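Long-range contacts in bifunctional pinoresinol-lariciresinol reductase 1 (Thuja plicata, PDB 1QYD), which catalyses the NADPH-dependent, enantioselective reduction of pinoresinol to lariciresinol and of lariciresinol to secoisolariciresinol in lignan biosynthesis: residues 169-174 with 181-186; 191-196 with 219-224; 236-241 with 308-313. All coordinates share one frame; numbering follows the deposited sequence.

Contact 1: residues 169-174 with 181-186; sequences AQLDGH and KVLIYG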
# COMPACT_ATOMS: atom_id res chain seq x y z
N ALA A 169 5.28 20.60 -16.90
CA ALA A 169 5.79 19.79 -15.80
C ALA A 169 5.88 20.47 -14.43
O ALA A 169 6.74 20.17 -13.59
CB ALA A 169 7.16 19.25 -16.20
N GLN A 170 4.90 21.35 -14.14
CA GLN A 170 4.97 22.13 -12.92
C GLN A 170 4.30 21.59 -11.69
O GLN A 170 3.16 21.11 -11.66
CB GLN A 170 4.48 23.52 -13.21
CG GLN A 170 5.73 24.41 -13.29
CD GLN A 170 6.19 24.82 -14.68
OE1 GLN A 170 7.30 24.57 -15.13
NE2 GLN A 170 5.34 25.52 -15.39
N LEU A 171 5.12 21.76 -10.65
CA LEU A 171 4.91 21.32 -9.27
C LEU A 171 3.60 21.70 -8.63
O LEU A 171 3.41 21.37 -7.45
CB LEU A 171 6.01 21.88 -8.31
CG LEU A 171 7.53 21.67 -8.42
CD1 LEU A 171 8.20 22.21 -7.18
CD2 LEU A 171 7.86 20.21 -8.51
N ASP A 172 2.75 22.42 -9.37
CA ASP A 172 1.50 22.96 -8.85
C ASP A 172 0.26 22.19 -9.25
O ASP A 172 -0.81 22.37 -8.64
CB ASP A 172 1.34 24.45 -9.27
CG ASP A 172 1.32 24.83 -10.74
OD1 ASP A 172 1.28 23.99 -11.63
OD2 ASP A 172 1.35 26.02 -11.01
N GLY A 173 0.42 21.34 -10.26
CA GLY A 173 -0.66 20.46 -10.67
C GLY A 173 -1.63 21.09 -11.63
O GLY A 173 -2.58 20.41 -12.00
N HIS A 174 -1.47 22.34 -12.06
CA HIS A 174 -2.37 22.94 -13.03
C HIS A 174 -2.13 22.19 -14.33
O HIS A 174 -1.00 21.82 -14.60
CB HIS A 174 -2.06 24.45 -13.22
CG HIS A 174 -2.11 25.34 -11.97
ND1 HIS A 174 -2.01 25.02 -10.66
CD2 HIS A 174 -2.22 26.72 -12.02
CE1 HIS A 174 -2.05 26.13 -9.96
NE2 HIS A 174 -2.18 27.15 -10.78
N LYS A 181 5.92 32.62 -15.21
CA LYS A 181 7.00 31.73 -14.79
C LYS A 181 6.91 30.31 -15.30
O LYS A 181 5.90 29.89 -15.86
CB LYS A 181 7.07 31.55 -13.29
CG LYS A 181 7.27 32.76 -12.43
CD LYS A 181 6.45 32.51 -11.17
CE LYS A 181 4.96 32.69 -11.46
NZ LYS A 181 4.22 32.47 -10.24
N VAL A 182 8.02 29.61 -15.05
CA VAL A 182 8.17 28.18 -15.25
C VAL A 182 9.33 27.78 -14.38
O VAL A 182 10.40 28.40 -14.43
CB VAL A 182 8.53 27.70 -16.70
CG1 VAL A 182 7.25 27.44 -17.48
CG2 VAL A 182 9.41 28.71 -17.41
N LEU A 183 9.12 26.77 -13.53
CA LEU A 183 10.19 26.23 -12.71
C LEU A 183 10.90 25.18 -13.58
O LEU A 183 10.21 24.36 -14.22
CB LEU A 183 9.56 25.62 -11.46
CG LEU A 183 10.34 25.46 -10.11
CD1 LEU A 183 9.54 26.10 -8.97
CD2 LEU A 183 10.51 23.99 -9.75
N ILE A 184 12.24 25.24 -13.74
CA ILE A 184 12.99 24.22 -14.50
C ILE A 184 13.86 23.40 -13.55
O ILE A 184 14.35 23.83 -12.51
CB ILE A 184 13.90 24.84 -15.63
CG1 ILE A 184 13.09 25.57 -16.68
CG2 ILE A 184 14.62 23.72 -16.36
CD1 ILE A 184 13.83 25.85 -18.01
N TYR A 185 14.01 22.13 -13.90
CA TYR A 185 14.72 21.22 -13.04
C TYR A 185 16.15 21.13 -13.52
O TYR A 185 16.52 20.50 -14.51
CB TYR A 185 13.96 19.89 -13.08
CG TYR A 185 12.50 20.13 -12.64
CD1 TYR A 185 11.47 20.03 -13.59
CD2 TYR A 185 12.22 20.52 -11.33
CE1 TYR A 185 10.16 20.35 -13.23
CE2 TYR A 185 10.93 20.83 -10.96
CZ TYR A 185 9.91 20.75 -11.91
OH TYR A 185 8.64 21.18 -11.58
N GLY A 186 16.92 21.92 -12.79
CA GLY A 186 18.35 21.98 -12.95
C GLY A 186 18.78 22.81 -14.13
O GLY A 186 18.88 24.04 -14.08
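Chi1 (-57°) sets CG of Tyr-185 anti to the carbonyl carbon and chi2 (110°) turns the ring, whose hydroxyl end meets Ala-169 and Leu-171, while Gln-170, its chain bent at chi2 (103°), brings its amide up to the backbone of Val-182 and Leu-183. The phenol Tyr-185 OH donates to Ala-169 O at 2.9 Å, and this carbonyl oxygen lies in the plane of the ring, at its edge. Tyrosine suits the place, supplying both an apolar ring and, at its far end, a hydroxyl donor. Leu-171 CD2 packs 4.0 Å from Tyr-185 CE2, approaching obliquely, and its other branch, CD1, meets Leu-183 CD2 at 3.9 Å. Gln-170 OE1 accepts only a weak, bent bond from Leu-183 N (3.3 Å), and Gln-170 NE2 rests against Val-182 CG1 at 3.4 Å. Gln-229 of helix 229-241 bonds to Tyr-185 N, and Leu-171 touches Leu-272 and Tyr-273 of helix 272-275. Residues 170 to 173 form a type I beta turn, closed by Gly-173 N bonding to Gln-170 O. The arrangement is a beta turn pinned by side chains to the irregular chain following strand 181-182, with Ala-169 about 10 Å, side chain to side chain, from the probable substrate-binding residue His-271.

Contact 2: residues 191-196 with 219-224; sequences KGIWVD and YIRPPM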
# COMPACT_ATOMS: atom_id res chain seq x y z
N LYS A 191 16.99 14.83 -21.44
CA LYS A 191 15.95 14.40 -22.35
C LYS A 191 14.85 13.54 -21.74
O LYS A 191 15.06 12.70 -20.86
CB LYS A 191 16.65 13.66 -23.48
CG LYS A 191 17.55 14.61 -24.28
CD LYS A 191 16.71 15.48 -25.16
CE LYS A 191 17.66 16.26 -26.02
NZ LYS A 191 16.97 16.68 -27.22
N GLY A 192 13.65 13.85 -22.23
CA GLY A 192 12.40 13.18 -21.86
C GLY A 192 11.62 12.80 -23.12
O GLY A 192 11.98 13.18 -24.25
N ILE A 193 10.56 12.01 -22.97
CA ILE A 193 9.80 11.58 -24.13
C ILE A 193 8.38 11.93 -23.78
O ILE A 193 7.95 11.79 -22.65
CB ILE A 193 10.06 10.05 -24.36
CG1 ILE A 193 11.53 9.87 -24.69
CG2 ILE A 193 9.25 9.49 -25.53
CD1 ILE A 193 11.93 8.44 -24.82
N TRP A 194 7.61 12.43 -24.73
CA TRP A 194 6.32 12.97 -24.42
C TRP A 194 5.37 12.38 -25.47
O TRP A 194 5.71 12.50 -26.66
CB TRP A 194 6.45 14.50 -24.53
CG TRP A 194 7.58 15.21 -23.75
CD1 TRP A 194 8.89 15.14 -24.18
CD2 TRP A 194 7.47 15.96 -22.62
NE1 TRP A 194 9.62 15.81 -23.33
CE2 TRP A 194 8.81 16.31 -22.39
CE3 TRP A 194 6.48 16.41 -21.74
CZ2 TRP A 194 9.18 17.10 -21.31
CZ3 TRP A 194 6.86 17.21 -20.65
CH2 TRP A 194 8.19 17.55 -20.43
N VAL A 195 4.23 11.71 -25.12
CA VAL A 195 3.35 11.06 -26.10
C VAL A 195 1.84 11.31 -25.94
O VAL A 195 1.25 11.26 -24.87
CB VAL A 195 3.57 9.50 -26.11
CG1 VAL A 195 2.85 8.86 -27.28
CG2 VAL A 195 5.04 9.16 -26.36
N ASP A 196 1.19 11.61 -27.06
CA ASP A 196 -0.25 11.87 -27.06
C ASP A 196 -0.91 10.59 -26.63
O ASP A 196 -0.51 9.49 -27.03
CB ASP A 196 -0.71 12.27 -28.47
CG ASP A 196 -2.21 12.48 -28.69
OD1 ASP A 196 -2.93 12.86 -27.76
OD2 ASP A 196 -2.66 12.28 -29.82
N TYR A 219 8.82 -0.03 -26.03
CA TYR A 219 9.07 1.38 -25.71
C TYR A 219 8.46 2.26 -26.80
O TYR A 219 8.50 1.94 -27.99
CB TYR A 219 10.57 1.65 -25.63
CG TYR A 219 11.33 0.93 -24.52
CD1 TYR A 219 11.12 1.27 -23.19
CD2 TYR A 219 12.26 -0.08 -24.82
CE1 TYR A 219 11.83 0.62 -22.18
CE2 TYR A 219 12.96 -0.73 -23.82
CZ TYR A 219 12.75 -0.38 -22.50
OH TYR A 219 13.45 -1.01 -21.49
N ILE A 220 7.79 3.36 -26.46
CA ILE A 220 7.36 4.30 -27.48
C ILE A 220 8.36 5.42 -27.20
O ILE A 220 8.47 5.95 -26.07
CB ILE A 220 5.92 4.77 -27.25
CG1 ILE A 220 4.94 3.63 -27.00
CG2 ILE A 220 5.53 5.48 -28.53
CD1 ILE A 220 3.43 3.97 -27.04
N ARG A 221 9.18 5.64 -28.24
CA ARG A 221 10.28 6.61 -28.18
C ARG A 221 10.25 7.49 -29.40
O ARG A 221 11.23 7.45 -30.15
CB ARG A 221 11.65 5.90 -28.12
CG ARG A 221 12.12 5.65 -26.71
CD ARG A 221 13.49 5.05 -26.64
NE ARG A 221 13.86 4.99 -25.23
CZ ARG A 221 15.00 4.44 -24.78
NH1 ARG A 221 15.92 3.88 -25.57
NH2 ARG A 221 15.23 4.49 -23.48
N PRO A 222 9.18 8.26 -29.72
CA PRO A 222 8.93 8.77 -31.07
C PRO A 222 10.02 9.77 -31.27
O PRO A 222 10.24 10.61 -30.40
CB PRO A 222 7.60 9.39 -31.06
CG PRO A 222 7.02 8.91 -29.78
CD PRO A 222 8.19 8.81 -28.82
N PRO A 223 10.79 9.62 -32.35
CA PRO A 223 12.06 10.32 -32.55
C PRO A 223 11.99 11.83 -32.23
O PRO A 223 12.71 12.36 -31.38
CB PRO A 223 12.39 10.00 -33.98
CG PRO A 223 11.68 8.67 -34.26
CD PRO A 223 10.38 8.86 -33.54
N MET A 224 10.98 12.46 -32.86
CA MET A 224 10.71 13.89 -32.75
C MET A 224 10.40 14.44 -31.36
O MET A 224 10.70 15.60 -31.05
CB MET A 224 9.55 14.27 -33.67
CG MET A 224 9.99 14.32 -35.12
SD MET A 224 8.82 15.10 -36.28
CE MET A 224 9.13 16.80 -35.86
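Ile-193 and Val-195, two residues apart on strand 191-195, both turn their side chains to the irregular chain at 220-222, and Pro-222 sits against both of them. Ile-193 uses its two branches separately. Ile-193 CG2, anti to the backbone N, presses on Pro-222 CD at 3.5 Å; on the backbone side, Ile-193 CG2 lies 3.7 Å from Ile-220 O. The longer arm leaves in another direction, CG1 being anti to the carbonyl carbon (chi1 -64°), and its terminal CD1 reaches Arg-221 CG at 3.4 Å. This methyl meets the aliphatic part of an arginine whose chain is extended from CG to NE. The charged end is engaged elsewhere: NH1 and NH2 donate to the carbonyl oxygens of Phe-284 and Leu-281, and Tyr-282 and Phe-284 make cation-pi contacts with it. Arginine thus suits a buried place here, its methylenes facing an isoleucine while carbonyls and aromatic rings receive the guanidinium.

The strand is the middle one of a mixed three-stranded sheet, parallel to 159-160 and antiparallel to 226-228, in a protein of the NADP-binding Rossmann clan. Beta-branched residues are well suited to such an extended chain, and alternation of side chains along it puts Ile-193 and Val-195 on the same side.

Val-195 contributes through CG2, which lies 4.0 Å from Pro-222 CG and 4.3 Å from Ile-220 CG2. The proline, a compact apolar ring without a backbone N-H, fits this buried, mostly apolar surface, its CD meeting Ile-193 CG2, while its CG and CD lie equally far from Val-195 CG2. Val-195 also packs on Val-200 of helix 197-207, and its side chain is about 8 Å from that of Ile-16 in the probable NADP-binding loop.

Contact 3: residues 236-241 with 308-313; sequences WERLSE and YLERYV
Trp-236, Leu-239 and Ser-240, on the last turns of helix 229-241, face the end of helix 305-309 and the C-terminal residues beyond it, with Leu-239 CA 6.9 Å from Glu-310 CA and Ser-240 CA 6.5 Å from Val-313 CA. Leu-239 points at the other chain and sets its CD2 methyl against the side chain of Leu-309, CB at 3.6 Å, and the backbone beyond, Glu-310 N at 3.5 Å. An apolar side chain of this length suits the spot, its terminal methyl reaching both a side chain and the main chain. Beside it, chi1 (-166°) places CG of Trp-236 anti to the backbone N, and chi2 (42°) turns the indole with the edge carrying CD1 and NE1 to Val-313. The valine methyl CG1 lies near the ring plane, in packing contact with Trp-236 NE1, its nearest atom, at 3.1 Å. The other methyl, Val-313 CG2, is 4.4 Å from Leu-239 CB.

Ser-240 OG stands over the centre of one face of the Trp-236 ring and donates to Trp-236 O at 2.9 Å, from above the carbonyl plane. That oxygen also accepts from the backbone N of Leu-239 and of Ser-240, so three donors converge on it. At the solvent-facing border, Arg-238 NH2 and Glu-310 OE1 remain 4.5 Å apart, too far for a salt bridge, although their opposite charges may still attract weakly.

Further back, Leu-309 also packs on Val-232 and Ile-235 of helix 229-241, extending the apolar seam along that helix. Leu-244, just before strand 245-246, touches Trp-236, and Tyr-312 bonds through its hydroxyl to Met-175 O in the loop that leads to strand 181-182.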
# COMPACT_ATOMS: atom_id res chain seq x y z
N TRP A 236 6.20 26.05 -26.48
CA TRP A 236 5.13 26.89 -25.98
C TRP A 236 5.47 28.33 -26.31
O TRP A 236 4.66 29.06 -26.87
CB TRP A 236 4.93 26.84 -24.44
CG TRP A 236 3.57 27.47 -24.04
CD1 TRP A 236 2.43 27.21 -24.78
CD2 TRP A 236 3.29 28.33 -23.01
NE1 TRP A 236 1.46 27.89 -24.24
CE2 TRP A 236 1.92 28.56 -23.19
CE3 TRP A 236 3.94 28.96 -21.97
CZ2 TRP A 236 1.19 29.40 -22.35
CZ3 TRP A 236 3.21 29.81 -21.12
CH2 TRP A 236 1.85 30.04 -21.30
N GLU A 237 6.72 28.71 -25.99
CA GLU A 237 7.22 30.03 -26.26
C GLU A 237 7.00 30.33 -27.71
O GLU A 237 6.24 31.26 -28.00
CB GLU A 237 8.69 30.11 -25.91
CG GLU A 237 8.80 30.48 -24.45
CD GLU A 237 10.15 30.35 -23.78
OE1 GLU A 237 10.12 30.42 -22.56
OE2 GLU A 237 11.20 30.18 -24.41
N ARG A 238 7.50 29.45 -28.60
CA ARG A 238 7.31 29.64 -30.03
C ARG A 238 5.84 29.75 -30.45
O ARG A 238 5.54 30.42 -31.44
CB ARG A 238 7.97 28.47 -30.78
CG ARG A 238 7.89 28.59 -32.30
CD ARG A 238 8.07 27.27 -33.06
NE ARG A 238 6.86 26.43 -33.14
CZ ARG A 238 5.83 26.66 -33.99
NH1 ARG A 238 5.79 27.71 -34.84
NH2 ARG A 238 4.81 25.78 -34.02
N LEU A 239 4.91 29.18 -29.66
CA LEU A 239 3.51 29.10 -30.04
C LEU A 239 2.62 30.21 -29.54
O LEU A 239 1.85 30.81 -30.29
CB LEU A 239 2.97 27.76 -29.57
CG LEU A 239 2.82 26.58 -30.53
CD1 LEU A 239 4.13 26.23 -31.16
CD2 LEU A 239 2.33 25.38 -29.76
N SER A 240 2.73 30.44 -28.23
CA SER A 240 1.97 31.49 -27.57
C SER A 240 2.49 32.88 -27.98
O SER A 240 1.78 33.89 -27.98
CB SER A 240 2.08 31.26 -26.05
OG SER A 240 3.42 31.26 -25.54
N GLU A 241 3.76 32.86 -28.40
CA GLU A 241 4.58 33.99 -28.80
C GLU A 241 4.86 34.80 -27.55
O GLU A 241 4.53 35.99 -27.46
CB GLU A 241 3.87 34.85 -29.85
CG GLU A 241 3.57 34.13 -31.14
CD GLU A 241 2.84 35.03 -32.10
OE1 GLU A 241 3.46 35.50 -33.04
OE2 GLU A 241 1.65 35.26 -31.89
N TYR A 308 0.57 18.93 -30.61
CA TYR A 308 -0.15 18.74 -29.35
C TYR A 308 -0.29 20.07 -28.61
O TYR A 308 -1.38 20.40 -28.15
CB TYR A 308 0.58 17.74 -28.46
CG TYR A 308 -0.27 17.26 -27.28
CD1 TYR A 308 -1.05 16.13 -27.44
CD2 TYR A 308 -0.29 17.93 -26.05
CE1 TYR A 308 -1.85 15.66 -26.41
CE2 TYR A 308 -1.09 17.46 -25.00
CZ TYR A 308 -1.87 16.32 -25.20
OH TYR A 308 -2.68 15.82 -24.19
N LEU A 309 0.79 20.88 -28.47
CA LEU A 309 0.67 22.19 -27.83
C LEU A 309 -0.10 23.21 -28.69
O LEU A 309 -0.75 24.10 -28.14
CB LEU A 309 2.10 22.66 -27.45
CG LEU A 309 2.66 21.98 -26.17
CD1 LEU A 309 4.15 22.14 -26.10
CD2 LEU A 309 2.11 22.64 -24.91
N GLU A 310 -0.17 23.01 -30.01
CA GLU A 310 -0.90 23.82 -30.99
C GLU A 310 -2.42 23.75 -30.79
O GLU A 310 -3.21 23.98 -31.71
CB GLU A 310 -0.48 23.33 -32.41
CG GLU A 310 -0.83 24.04 -33.74
CD GLU A 310 -0.09 23.49 -34.99
OE1 GLU A 310 0.91 24.08 -35.38
OE2 GLU A 310 -0.51 22.48 -35.58
N ARG A 311 -2.84 23.41 -29.57
CA ARG A 311 -4.23 23.37 -29.20
C ARG A 311 -4.36 23.72 -27.73
O ARG A 311 -5.46 23.89 -27.23
CB ARG A 311 -4.89 21.99 -29.37
CG ARG A 311 -4.35 20.84 -28.52
CD ARG A 311 -5.27 19.61 -28.56
NE ARG A 311 -4.57 18.34 -28.33
CZ ARG A 311 -4.27 17.55 -29.36
NH1 ARG A 311 -4.58 17.88 -30.62
NH2 ARG A 311 -3.63 16.41 -29.16
N TYR A 312 -3.27 23.75 -26.99
CA TYR A 312 -3.34 24.17 -25.61
C TYR A 312 -3.42 25.69 -25.57
O TYR A 312 -3.73 26.28 -24.54
CB TYR A 312 -2.12 23.67 -24.90
CG TYR A 312 -2.45 22.64 -23.84
CD1 TYR A 312 -3.00 23.06 -22.63
CD2 TYR A 312 -2.18 21.29 -24.06
CE1 TYR A 312 -3.25 22.13 -21.62
CE2 TYR A 312 -2.44 20.35 -23.06
CZ TYR A 312 -2.97 20.78 -21.84
OH TYR A 312 -3.20 19.85 -20.81
N VAL A 313 -3.11 26.31 -26.72
CA VAL A 313 -3.28 27.73 -26.90
C VAL A 313 -4.41 27.92 -27.91
O VAL A 313 -5.48 28.33 -27.47
CB VAL A 313 -1.89 28.39 -27.33
CG1 VAL A 313 -0.85 27.87 -26.31
CG2 VAL A 313 -1.37 28.06 -28.71
OXT VAL A 313 -4.32 27.59 -29.09

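Contact 2 is the buried one, its centre about 12 Å from the centre of the chain, whereas contacts 1 and 3 are partly buried and lie farther out, about 21 and 24 Å away. Their chemistry follows this placing: contact 2 is carried mainly by aliphatic groups, contact 1 adds a phenol-to-carbonyl bond, and contact 3 combines apolar packing with distant charges near solvent. Helix 229-241 ties the outer two together, carrying one segment of contact 3 and touching Val-182 and Ile-184 of contact 1 through Ile-233. Contacts 2 and 3 meet directly, Asp-196 OD1 lying 3.3 Å from Tyr-308 CE1, while contact 1 touches neither of the others.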